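Local structure of sulfate adenylyltransferase (Allochromatium vinosum, 4DNX) at residues 110-115 against 163-168; 309-314 against 327-332. The protein catalyses the reaction of sulfate with ATP to give adenosine 5'-phosphosulfate and diphosphate. All blocks are in the same frame, centred on the assembly; numbering follows the deposited sequence.

Contact 1: 110-115 against 163-168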
# COMPACT_ATOMS: atom_id res chain seq x y z
N PRO A 110 -5.19 12.82 -15.95
CA PRO A 110 -4.23 11.78 -16.44
C PRO A 110 -4.92 10.50 -16.87
O PRO A 110 -6.07 10.20 -16.52
CB PRO A 110 -3.42 11.48 -15.18
CG PRO A 110 -4.38 11.72 -14.04
CD PRO A 110 -5.05 13.03 -14.50
N VAL A 111 -4.21 9.70 -17.67
CA VAL A 111 -4.76 8.41 -18.06
C VAL A 111 -4.89 7.46 -16.89
O VAL A 111 -3.92 7.25 -16.11
CB VAL A 111 -3.82 7.75 -19.12
CG1 VAL A 111 -4.38 6.36 -19.48
CG2 VAL A 111 -3.75 8.63 -20.38
N LEU A 112 -6.07 6.86 -16.76
CA LEU A 112 -6.37 5.88 -15.69
C LEU A 112 -6.31 4.44 -16.24
O LEU A 112 -5.85 3.51 -15.55
CB LEU A 112 -7.76 6.17 -15.10
CG LEU A 112 -8.38 5.19 -14.10
CD1 LEU A 112 -7.50 5.06 -12.86
CD2 LEU A 112 -9.79 5.63 -13.70
N ALA A 113 -6.71 4.25 -17.51
CA ALA A 113 -6.80 2.88 -18.07
C ALA A 113 -6.78 3.00 -19.59
O ALA A 113 -7.03 4.07 -20.13
CB ALA A 113 -8.12 2.18 -17.64
N VAL A 114 -6.43 1.88 -20.23
CA VAL A 114 -6.51 1.74 -21.68
C VAL A 114 -7.64 0.74 -21.96
O VAL A 114 -7.73 -0.30 -21.29
CB VAL A 114 -5.15 1.21 -22.23
CG1 VAL A 114 -5.26 0.92 -23.72
CG2 VAL A 114 -4.07 2.23 -21.99
N MET A 115 -8.48 1.02 -22.95
CA MET A 115 -9.65 0.17 -23.19
C MET A 115 -9.66 -0.26 -24.64
O MET A 115 -9.37 0.55 -25.52
CB MET A 115 -10.92 0.98 -22.90
CG MET A 115 -12.19 0.21 -23.12
SD MET A 115 -13.54 1.30 -22.51
CE MET A 115 -14.90 0.22 -22.83
N VAL A 163 -5.71 -1.37 -16.42
CA VAL A 163 -5.67 -0.26 -15.45
C VAL A 163 -4.23 0.11 -15.08
O VAL A 163 -3.41 -0.79 -14.80
CB VAL A 163 -6.51 -0.59 -14.22
CG1 VAL A 163 -6.41 0.58 -13.21
CG2 VAL A 163 -7.97 -0.91 -14.64
N LEU A 164 -3.89 1.40 -15.15
CA LEU A 164 -2.51 1.87 -15.00
C LEU A 164 -2.21 2.43 -13.61
O LEU A 164 -1.05 2.56 -13.21
CB LEU A 164 -2.18 2.93 -16.08
CG LEU A 164 -2.31 2.39 -17.51
CD1 LEU A 164 -1.85 3.51 -18.46
CD2 LEU A 164 -1.45 1.15 -17.74
N ASN A 165 -3.25 2.81 -12.90
CA ASN A 165 -3.09 3.34 -11.52
C ASN A 165 -4.40 3.27 -10.78
O ASN A 165 -5.45 2.87 -11.35
CB ASN A 165 -2.53 4.77 -11.51
CG ASN A 165 -3.41 5.75 -12.27
OD1 ASN A 165 -4.50 6.09 -11.82
ND2 ASN A 165 -2.92 6.19 -13.44
N PHE A 166 -4.34 3.61 -9.49
CA PHE A 166 -5.54 3.58 -8.65
C PHE A 166 -6.00 4.96 -8.26
O PHE A 166 -6.64 5.13 -7.20
CB PHE A 166 -5.26 2.72 -7.42
CG PHE A 166 -4.90 1.28 -7.79
CD1 PHE A 166 -5.82 0.49 -8.48
CD2 PHE A 166 -3.70 0.70 -7.40
CE1 PHE A 166 -5.53 -0.83 -8.84
CE2 PHE A 166 -3.42 -0.65 -7.75
CZ PHE A 166 -4.32 -1.41 -8.45
N SER A 167 -5.73 5.92 -9.14
CA SER A 167 -6.32 7.27 -9.00
C SER A 167 -5.84 7.95 -7.66
O SER A 167 -4.77 7.61 -7.06
CB SER A 167 -7.85 7.15 -9.16
OG SER A 167 -8.52 8.44 -9.22
N TYR A 168 -6.65 8.90 -7.16
CA TYR A 168 -6.32 9.62 -5.98
C TYR A 168 -6.49 8.76 -4.74
O TYR A 168 -5.97 9.13 -3.66
CB TYR A 168 -7.20 10.90 -5.88
CG TYR A 168 -8.63 10.64 -5.53
CD1 TYR A 168 -9.59 10.41 -6.52
CD2 TYR A 168 -9.05 10.67 -4.20
CE1 TYR A 168 -10.94 10.17 -6.19
CE2 TYR A 168 -10.35 10.40 -3.87
CZ TYR A 168 -11.30 10.20 -4.84
OH TYR A 168 -12.61 9.97 -4.49
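Asn165 uses both ends of its carboxamide at once: ND2 donates to the backbone O of Val111 at 3.0 Å, while OD1 takes the backbone N-H of Ser167 on a lone pair, closing an Asx turn. Its CG sits between the backbone N and the carbonyl carbon (chi1 59°), a rotation that places it where both bonds can form, and together they fix which way the amide is flipped. The bond to Val111 lies in that residue's carbonyl plane but is bent, 140° at the hydrogen. The Leu112 side chain crosses that of Asn165 at about a right angle, with Leu112 CD1 3.3 Å from Asn165 OD1. One residue earlier, Leu164 N reaches Leu112 O at 2.9 Å in a nearly straight bond. These links continue the antiparallel pairing of strands 111-116 and 155-163 in the PUA-like domain, where Ala113 and Val163 form a non-hydrogen-bonded pair, just where the second strand runs out. Leu112 and Ala113 both pair with Leu101, a classic beta bulge. Leu164 CD1 packs against Val111 CG1 at 3.9 Å and more loosely against Val114 CG2, beside helix 18-28. Ser167 OG is hydrogen-bonded to Asp103 OD2, and Phe166 packs on Pro174 of the second subunit.

Contact 2: 309-314 against 327-332; sequences DAQTIF and IFRADN
Gln311 and Arg329 lie against each other with their chains crossing obliquely, where helix 309-316 packs on strand 326-329 within a beta-alpha-beta unit of the Rossmann-like domain. The Gln311 chain runs extended beyond CG (chi2 178°) and its amide reaches past the arginine: Gln311 CD comes to 3.7 Å from Arg329 CB, and Gln311 NE2 donates to Ala330 O at 2.9 Å. That oxygen is met on a lone pair and lies practically in the amide plane, although the bond is bent to 133° at the hydrogen. In return, the guanidinium of Arg329 has Gln311 CB over one face, toward the rim, its plane only 21° from that of the amide. Farther down the helix, Phe314 turns a ring face to Ile327, whose CG1 sits over the centre in a CH-pi contact, 3.9 Å from the centroid.

In the next shell, Gln311 NE2 also donates to Ile294 O on the neighbouring strand 291-294, so the amide ties the helix to that strand and to the residue that follows strand 326-329. Arg329 NH2 is drawn to Asp315 by a salt bridge. On the guanidinium edge, in its plane, a water accepts from Arg329 NE at 2.8 Å and donates to Gln311 O at 2.6 Å.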
# COMPACT_ATOMS: atom_id res chain seq x y z
N ASP A 309 -34.02 -5.08 4.94
CA ASP A 309 -34.04 -5.54 3.55
C ASP A 309 -32.65 -5.93 3.04
O ASP A 309 -32.52 -6.87 2.23
CB ASP A 309 -34.69 -4.47 2.64
CG ASP A 309 -36.21 -4.33 2.86
OD1 ASP A 309 -36.83 -5.05 3.69
OD2 ASP A 309 -36.84 -3.47 2.19
N ALA A 310 -31.61 -5.23 3.48
CA ALA A 310 -30.26 -5.56 3.04
C ALA A 310 -29.75 -6.87 3.64
O ALA A 310 -28.78 -7.46 3.14
CB ALA A 310 -29.29 -4.39 3.30
N GLN A 311 -30.38 -7.33 4.72
CA GLN A 311 -30.08 -8.68 5.19
C GLN A 311 -30.89 -9.74 4.43
O GLN A 311 -30.35 -10.75 3.99
CB GLN A 311 -30.37 -8.78 6.70
CG GLN A 311 -29.57 -7.78 7.54
CD GLN A 311 -29.94 -7.87 9.05
OE1 GLN A 311 -30.91 -8.53 9.45
NE2 GLN A 311 -29.14 -7.22 9.87
N THR A 312 -32.19 -9.50 4.28
CA THR A 312 -33.09 -10.53 3.73
C THR A 312 -32.95 -10.73 2.20
O THR A 312 -33.40 -11.74 1.67
CB THR A 312 -34.57 -10.30 4.11
OG1 THR A 312 -35.01 -9.04 3.58
CG2 THR A 312 -34.72 -10.34 5.64
N ILE A 313 -32.34 -9.77 1.52
CA ILE A 313 -32.14 -9.91 0.07
C ILE A 313 -31.32 -11.20 -0.19
O ILE A 313 -31.45 -11.84 -1.24
CB ILE A 313 -31.43 -8.67 -0.54
CG1 ILE A 313 -31.46 -8.74 -2.08
CG2 ILE A 313 -29.98 -8.47 0.02
CD1 ILE A 313 -31.15 -7.39 -2.75
N PHE A 314 -30.50 -11.59 0.79
CA PHE A 314 -29.66 -12.79 0.63
C PHE A 314 -30.46 -14.10 0.71
O PHE A 314 -29.98 -15.13 0.24
CB PHE A 314 -28.48 -12.79 1.63
CG PHE A 314 -27.46 -11.74 1.33
CD1 PHE A 314 -27.59 -10.48 1.90
CD2 PHE A 314 -26.39 -11.98 0.46
CE1 PHE A 314 -26.68 -9.48 1.62
CE2 PHE A 314 -25.46 -10.96 0.18
CZ PHE A 314 -25.60 -9.72 0.76
N ILE A 327 -23.28 -13.76 5.95
CA ILE A 327 -23.62 -12.47 6.53
C ILE A 327 -23.77 -12.64 8.03
O ILE A 327 -24.45 -13.57 8.48
CB ILE A 327 -24.93 -11.91 5.94
CG1 ILE A 327 -24.82 -11.72 4.39
CG2 ILE A 327 -25.33 -10.57 6.65
CD1 ILE A 327 -23.52 -11.05 3.89
N PHE A 328 -23.15 -11.74 8.79
CA PHE A 328 -23.45 -11.59 10.20
C PHE A 328 -24.50 -10.48 10.31
O PHE A 328 -24.22 -9.33 9.92
CB PHE A 328 -22.22 -11.18 11.01
CG PHE A 328 -22.54 -11.00 12.49
CD1 PHE A 328 -22.84 -9.76 13.03
CD2 PHE A 328 -22.61 -12.12 13.31
CE1 PHE A 328 -23.18 -9.63 14.42
CE2 PHE A 328 -22.93 -11.99 14.69
CZ PHE A 328 -23.21 -10.75 15.22
N ARG A 329 -25.68 -10.82 10.80
CA ARG A 329 -26.81 -9.89 10.81
C ARG A 329 -26.78 -9.10 12.11
O ARG A 329 -27.07 -9.65 13.17
CB ARG A 329 -28.13 -10.65 10.67
CG ARG A 329 -28.33 -11.23 9.29
CD ARG A 329 -29.63 -12.07 9.20
NE ARG A 329 -29.83 -12.49 7.81
CZ ARG A 329 -30.98 -12.95 7.31
NH1 ARG A 329 -32.05 -13.08 8.09
NH2 ARG A 329 -31.04 -13.30 6.04
N ALA A 330 -26.39 -7.84 12.00
CA ALA A 330 -26.31 -6.94 13.16
C ALA A 330 -27.60 -6.14 13.37
O ALA A 330 -28.50 -6.13 12.52
CB ALA A 330 -25.13 -6.00 12.98
N ASP A 331 -27.70 -5.49 14.52
CA ASP A 331 -28.85 -4.65 14.87
C ASP A 331 -28.34 -3.62 15.89
O ASP A 331 -27.14 -3.66 16.27
CB ASP A 331 -29.97 -5.52 15.44
CG ASP A 331 -31.34 -4.85 15.38
OD1 ASP A 331 -31.42 -3.62 15.24
OD2 ASP A 331 -32.35 -5.58 15.50
N ASN A 332 -29.22 -2.71 16.32
CA ASN A 332 -28.87 -1.64 17.26
C ASN A 332 -28.25 -2.20 18.55
O ASN A 332 -28.68 -3.25 19.06
CB ASN A 332 -30.11 -0.85 17.66
CG ASN A 332 -30.75 -0.09 16.48
OD1 ASN A 332 -30.06 0.45 15.62
ND2 ASN A 332 -32.08 -0.01 16.50
O HOH W 1 -28.48 -11.94 5.44

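The two contacts lie on opposite sides of the chain's centre, with about 35 Å between their centres and about 23 Å between their nearest atoms, so they do not touch. They also belong to different parts of the fold: 110-115 with 163-168 is in the PUA-like domain, 309-314 with 327-332 in the part of the chain that belongs to the ATP-sulfurylase family, with its Rossmann-like sheet. Contact 1 joins a strand to the end of its neighbour and the turn leading into helix 167-172, and is almost wholly buried; contact 2 sets a helix on an edge strand, within this chain, of the parallel sheet and is only partly buried. The second subunit comes up to contact 1, whereas no other chain of the assembly touches contact 2.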